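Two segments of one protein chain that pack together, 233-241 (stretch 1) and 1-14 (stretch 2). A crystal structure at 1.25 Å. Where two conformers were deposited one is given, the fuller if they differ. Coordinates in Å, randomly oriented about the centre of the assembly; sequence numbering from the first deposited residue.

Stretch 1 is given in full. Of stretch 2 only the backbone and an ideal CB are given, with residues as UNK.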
# COMPACT_ATOMS: atom_id res chain seq x y z
N SER A 233 7.24 -9.57 21.99
CA SER A 233 6.10 -8.97 22.65
C SER A 233 6.56 -7.91 23.65
O SER A 233 7.41 -8.18 24.50
CB SER A 233 5.31 -10.05 23.38
OG SER A 233 4.21 -9.50 24.07
N GLY A 234 5.99 -6.72 23.53
CA GLY A 234 6.25 -5.67 24.48
C GLY A 234 7.61 -5.02 24.41
O GLY A 234 7.93 -4.22 25.30
N ASN A 235 8.42 -5.32 23.40
CA ASN A 235 9.74 -4.70 23.29
C ASN A 235 9.88 -4.11 21.90
O ASN A 235 10.35 -4.77 20.96
CB ASN A 235 10.87 -5.68 23.60
CG ASN A 235 12.19 -4.97 23.81
OD1 ASN A 235 12.40 -3.88 23.28
ND2 ASN A 235 13.07 -5.58 24.60
N TYR A 236 9.48 -2.84 21.76
CA TYR A 236 9.50 -2.20 20.46
C TYR A 236 10.92 -1.91 20.02
O TYR A 236 11.25 -2.06 18.84
CB TYR A 236 8.68 -0.91 20.50
CG TYR A 236 7.19 -1.12 20.55
CD1 TYR A 236 6.59 -1.70 21.65
CD2 TYR A 236 6.38 -0.74 19.49
CE1 TYR A 236 5.22 -1.89 21.70
CE2 TYR A 236 5.02 -0.92 19.53
CZ TYR A 236 4.45 -1.50 20.64
OH TYR A 236 3.09 -1.67 20.67
N THR A 237 11.77 -1.46 20.95
CA THR A 237 13.14 -1.11 20.60
C THR A 237 13.89 -2.33 20.08
O THR A 237 14.57 -2.26 19.05
CB THR A 237 13.85 -0.50 21.82
OG1 THR A 237 13.20 0.71 22.22
CG2 THR A 237 15.30 -0.20 21.48
N GLN A 238 13.78 -3.46 20.78
CA GLN A 238 14.52 -4.63 20.35
C GLN A 238 13.89 -5.26 19.11
O GLN A 238 14.60 -5.80 18.25
CB GLN A 238 14.64 -5.65 21.48
CG GLN A 238 15.72 -6.69 21.20
CD GLN A 238 17.14 -6.11 21.23
OE1 GLN A 238 17.37 -4.95 21.58
NE2 GLN A 238 18.11 -6.92 20.83
N THR A 239 12.55 -5.23 19.00
CA THR A 239 11.91 -5.75 17.80
C THR A 239 12.36 -4.96 16.58
O THR A 239 12.69 -5.54 15.54
CB THR A 239 10.39 -5.69 17.93
OG1 THR A 239 9.96 -6.60 18.94
CG2 THR A 239 9.72 -6.04 16.61
N LEU A 240 12.37 -3.63 16.68
CA LEU A 240 12.77 -2.80 15.55
C LEU A 240 14.22 -3.05 15.19
O LEU A 240 14.57 -3.12 14.01
CB LEU A 240 12.52 -1.33 15.88
CG LEU A 240 12.85 -0.30 14.79
CD1 LEU A 240 12.05 -0.54 13.53
CD2 LEU A 240 12.60 1.10 15.36
N ARG A 241 15.08 -3.21 16.20
CA ARG A 241 16.46 -3.61 15.94
C ARG A 241 16.51 -4.92 15.18
O ARG A 241 17.21 -5.04 14.16
CB ARG A 241 17.22 -3.74 17.26
CG ARG A 241 18.70 -3.91 17.07
CD ARG A 241 19.39 -4.23 18.39
NE ARG A 241 20.83 -4.00 18.31
CZ ARG A 241 21.71 -4.88 17.84
NH1 ARG A 241 21.30 -6.07 17.42
NH2 ARG A 241 22.99 -4.55 17.81
N UNK A 1 20.06 4.64 22.14
CA UNK A 1 19.64 5.12 20.79
C UNK A 1 18.84 6.41 20.90
O UNK A 1 18.57 6.89 21.99
CB UNK A 1 18.80 4.06 20.07
N UNK A 2 18.43 6.97 19.75
CA UNK A 2 18.00 8.36 19.72
C UNK A 2 16.55 8.57 20.13
O UNK A 2 16.18 9.71 20.46
CB UNK A 2 18.21 8.93 18.31
N UNK A 3 15.72 7.54 20.09
CA UNK A 3 14.31 7.65 20.39
C UNK A 3 13.95 6.62 21.44
O UNK A 3 14.44 5.48 21.40
CB UNK A 3 13.46 7.47 19.13
N UNK A 4 13.11 7.02 22.38
CA UNK A 4 12.77 6.15 23.49
C UNK A 4 11.79 5.07 23.04
O UNK A 4 11.17 5.14 21.98
CB UNK A 4 12.18 6.96 24.65
N UNK A 5 11.64 4.05 23.89
CA UNK A 5 10.62 3.04 23.69
C UNK A 5 9.26 3.69 23.47
O UNK A 5 8.52 3.31 22.56
CB UNK A 5 10.57 2.09 24.88
N UNK A 6 8.91 4.68 24.30
CA UNK A 6 7.61 5.32 24.18
C UNK A 6 7.47 6.06 22.85
O UNK A 6 6.39 6.08 22.26
CB UNK A 6 7.39 6.29 25.35
N UNK A 7 8.54 6.71 22.38
CA UNK A 7 8.46 7.39 21.09
C UNK A 7 8.20 6.39 19.97
O UNK A 7 7.42 6.67 19.05
CB UNK A 7 9.75 8.17 20.81
N UNK A 8 8.84 5.22 20.03
CA UNK A 8 8.58 4.20 19.02
C UNK A 8 7.14 3.73 19.08
O UNK A 8 6.49 3.52 18.05
CB UNK A 8 9.53 3.01 19.20
N UNK A 9 6.61 3.53 20.30
CA UNK A 9 5.21 3.16 20.44
C UNK A 9 4.32 4.21 19.79
O UNK A 9 3.37 3.88 19.06
CB UNK A 9 4.84 2.99 21.91
N UNK A 10 4.60 5.49 20.05
CA UNK A 10 3.77 6.54 19.46
C UNK A 10 3.81 6.49 17.94
O UNK A 10 2.77 6.61 17.28
CB UNK A 10 4.23 7.92 19.95
N UNK A 11 5.00 6.30 17.37
CA UNK A 11 5.12 6.24 15.92
C UNK A 11 4.47 5.00 15.33
O UNK A 11 4.22 4.96 14.12
CB UNK A 11 6.60 6.29 15.52
N UNK A 12 4.24 3.97 16.14
CA UNK A 12 3.69 2.73 15.64
C UNK A 12 2.18 2.77 15.49
O UNK A 12 1.61 1.81 14.98
CB UNK A 12 4.09 1.58 16.57
N UNK A 13 1.53 3.84 15.93
CA UNK A 13 0.07 3.90 15.91
C UNK A 13 -0.45 4.37 14.56
O UNK A 13 0.16 5.22 13.91
CB UNK A 13 -0.44 4.83 17.02
N UNK A 14 -1.60 3.85 14.12
CA UNK A 14 -2.23 4.41 12.91
C UNK A 14 -2.63 5.85 13.17
O UNK A 14 -3.08 6.20 14.27
CB UNK A 14 -3.45 3.59 12.49

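Stretch 1 turns into a helix at Y236, and N235 caps it with its own side chain: OD1 accepts from Q238 N at 2.9 Å. That leaves the amides of Y236 and T237 and the hydroxyl of T237 as unused polar groups facing stretch 2, whose helix crosses at 70° with the axes 9.6 Å apart.

Position 1 directs CA-to-CB toward stretch 1, but its ideal CB has nothing there within 5.5 Å, so only a long side chain could touch; M1 does, its SD 3.9 Å from T237 CG2. Position 2 is out of reach and tolerates most residues; it is N2. Position 3 points sideways into space free of stretch 1, which sets no preference. F3 sends its ring away, while its carbonyl O and T237 OG1 each accept from one water.

Position 4 points away and, at phi/psi -76/166, directly precedes a helix, a place for Ser, Thr, Asp or Asn. S4 caps it: the amide N of position 7 donates to S4 OG at 3.0 Å.

Position 5 is the most informative. The distance from its CA to T237 CA is 5.8 Å, and its ideal CB is 4.0 Å from T237 OG1. CA-to-CB points sideways, so a side chain must bend to reach the free amides. An acceptor of some length suits, Glu first, with Gln able to supply one oxygen. E5 bends at chi2 (79°, p) and divides its carboxylate: OE2 accepts from Y236 N at 2.8 Å (162°), while OE1 accepts from T237 N at 2.9 Å (149°) and from T237 OG1 at 2.6 Å. Water 2 joins OE2 to G234 O.

Position 6 points away and 7 is out of reach, so polar residues are as suitable as any. Q6 is a polar residue clear of stretch 1; Q7 OE1 accepts from S4 N at 2.9 Å, answering the cap.

Position 8 points toward stretch 1, its ideal CB 4.2 Å from Y236 CB and 5.3 Å from L240 CD2. These carbons call for an aliphatic side chain, Leu, Ile or Met. L8 places CD2 3.9 Å from L240 CD2 and CD1 3.6 Å from T237 OG1.

At 9 the bond runs sideways, with the ideal CB 4.6 Å from Y236 CE2; an aliphatic group could cover the ring. In I9, CG1 sits 3.5 Å from the centroid of the Y236 ring and 8° off its normal, a CH-pi contact over one face.

Positions 10 and 11 are out of reach and unconstrained by stretch 1; they are N10, whose OD1 accepts from Q6 NE2 at 3.0 Å, and W11.

Position 12 points toward the ring, its ideal CB only 4.0 Å from Y236 CE2, which favours a small residue such as Ala, Ser or Cys. S12 OG lies 3.6 Å from Y236 CE2 and donates to I9 O at 2.6 Å.

Position 13 points sideways, beyond short side chains; a long one could approach the phenol. R13 brings NH1 to 3.7 Å from Y236 OH, with the hydroxyl at the guanidinium edge. Position 14, phi -64°, is out of reach and compatible with proline; it is P14.

Stretch 2 (1-14) MNFSEQQLINWSRP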
# COMPACT_ATOMS: atom_id res chain seq x y z
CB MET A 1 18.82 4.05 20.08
CG MET A 1 17.51 3.73 20.74
SD MET A 1 16.36 3.02 19.55
CE MET A 1 16.01 4.48 18.56
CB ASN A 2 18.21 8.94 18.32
CG ASN A 2 19.66 8.98 17.92
OD1 ASN A 2 20.55 9.04 18.77
ND2 ASN A 2 19.91 8.97 16.62
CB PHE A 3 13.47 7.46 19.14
CG PHE A 3 13.80 8.44 18.05
CD1 PHE A 3 13.24 9.71 18.04
CD2 PHE A 3 14.69 8.10 17.05
CE1 PHE A 3 13.56 10.61 17.05
CE2 PHE A 3 15.02 9.00 16.06
CZ PHE A 3 14.46 10.26 16.06
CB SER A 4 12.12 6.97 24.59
OG SER A 4 10.86 7.43 24.13
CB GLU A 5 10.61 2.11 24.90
CG GLU A 5 9.57 1.01 24.88
CD GLU A 5 9.92 -0.18 24.00
OE1 GLU A 5 11.03 -0.22 23.42
OE2 GLU A 5 9.09 -1.10 23.91
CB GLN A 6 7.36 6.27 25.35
CG GLN A 6 5.96 6.85 25.31
CD GLN A 6 4.90 5.79 25.45
OE1 GLN A 6 4.92 5.00 26.39
NE2 GLN A 6 3.98 5.75 24.49
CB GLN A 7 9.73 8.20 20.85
CG GLN A 7 9.83 9.45 21.72
CD GLN A 7 11.14 10.20 21.55
OE1 GLN A 7 12.21 9.70 21.91
NE2 GLN A 7 11.07 11.41 21.00
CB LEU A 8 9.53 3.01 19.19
CG LEU A 8 11.02 3.28 18.99
CD1 LEU A 8 11.79 1.96 19.13
CD2 LEU A 8 11.28 3.92 17.64
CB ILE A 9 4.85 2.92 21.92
CG1 ILE A 9 5.61 1.70 22.44
CG2 ILE A 9 3.35 2.76 22.08
CD1 ILE A 9 5.53 1.52 23.95
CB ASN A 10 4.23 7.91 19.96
CG ASN A 10 4.01 8.10 21.45
OD1 ASN A 10 3.27 7.34 22.08
ND2 ASN A 10 4.63 9.12 22.01
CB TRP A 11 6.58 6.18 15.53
CG TRP A 11 7.30 7.47 15.57
CD1 TRP A 11 6.77 8.73 15.68
CD2 TRP A 11 8.71 7.64 15.48
NE1 TRP A 11 7.77 9.67 15.66
CE2 TRP A 11 8.98 9.02 15.54
CE3 TRP A 11 9.78 6.75 15.34
CZ2 TRP A 11 10.27 9.53 15.48
CZ3 TRP A 11 11.05 7.26 15.28
CH2 TRP A 11 11.29 8.63 15.34
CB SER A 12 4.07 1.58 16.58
OG SER A 12 3.27 1.61 17.74
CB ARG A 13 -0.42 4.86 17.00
CG ARG A 13 -0.04 4.43 18.41
CD ARG A 13 -0.85 3.19 18.79
NE ARG A 13 -0.58 2.67 20.13
CZ ARG A 13 0.21 1.63 20.40
NH1 ARG A 13 0.84 0.99 19.41
NH2 ARG A 13 0.36 1.23 21.65
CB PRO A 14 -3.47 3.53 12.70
CG PRO A 14 -3.37 2.41 13.64
CD PRO A 14 -2.41 2.80 14.74
O HOH W 1 14.73 3.09 22.52
O HOH W 2 7.14 -1.30 25.76
O HOH W 3 12.83 -1.62 25.33
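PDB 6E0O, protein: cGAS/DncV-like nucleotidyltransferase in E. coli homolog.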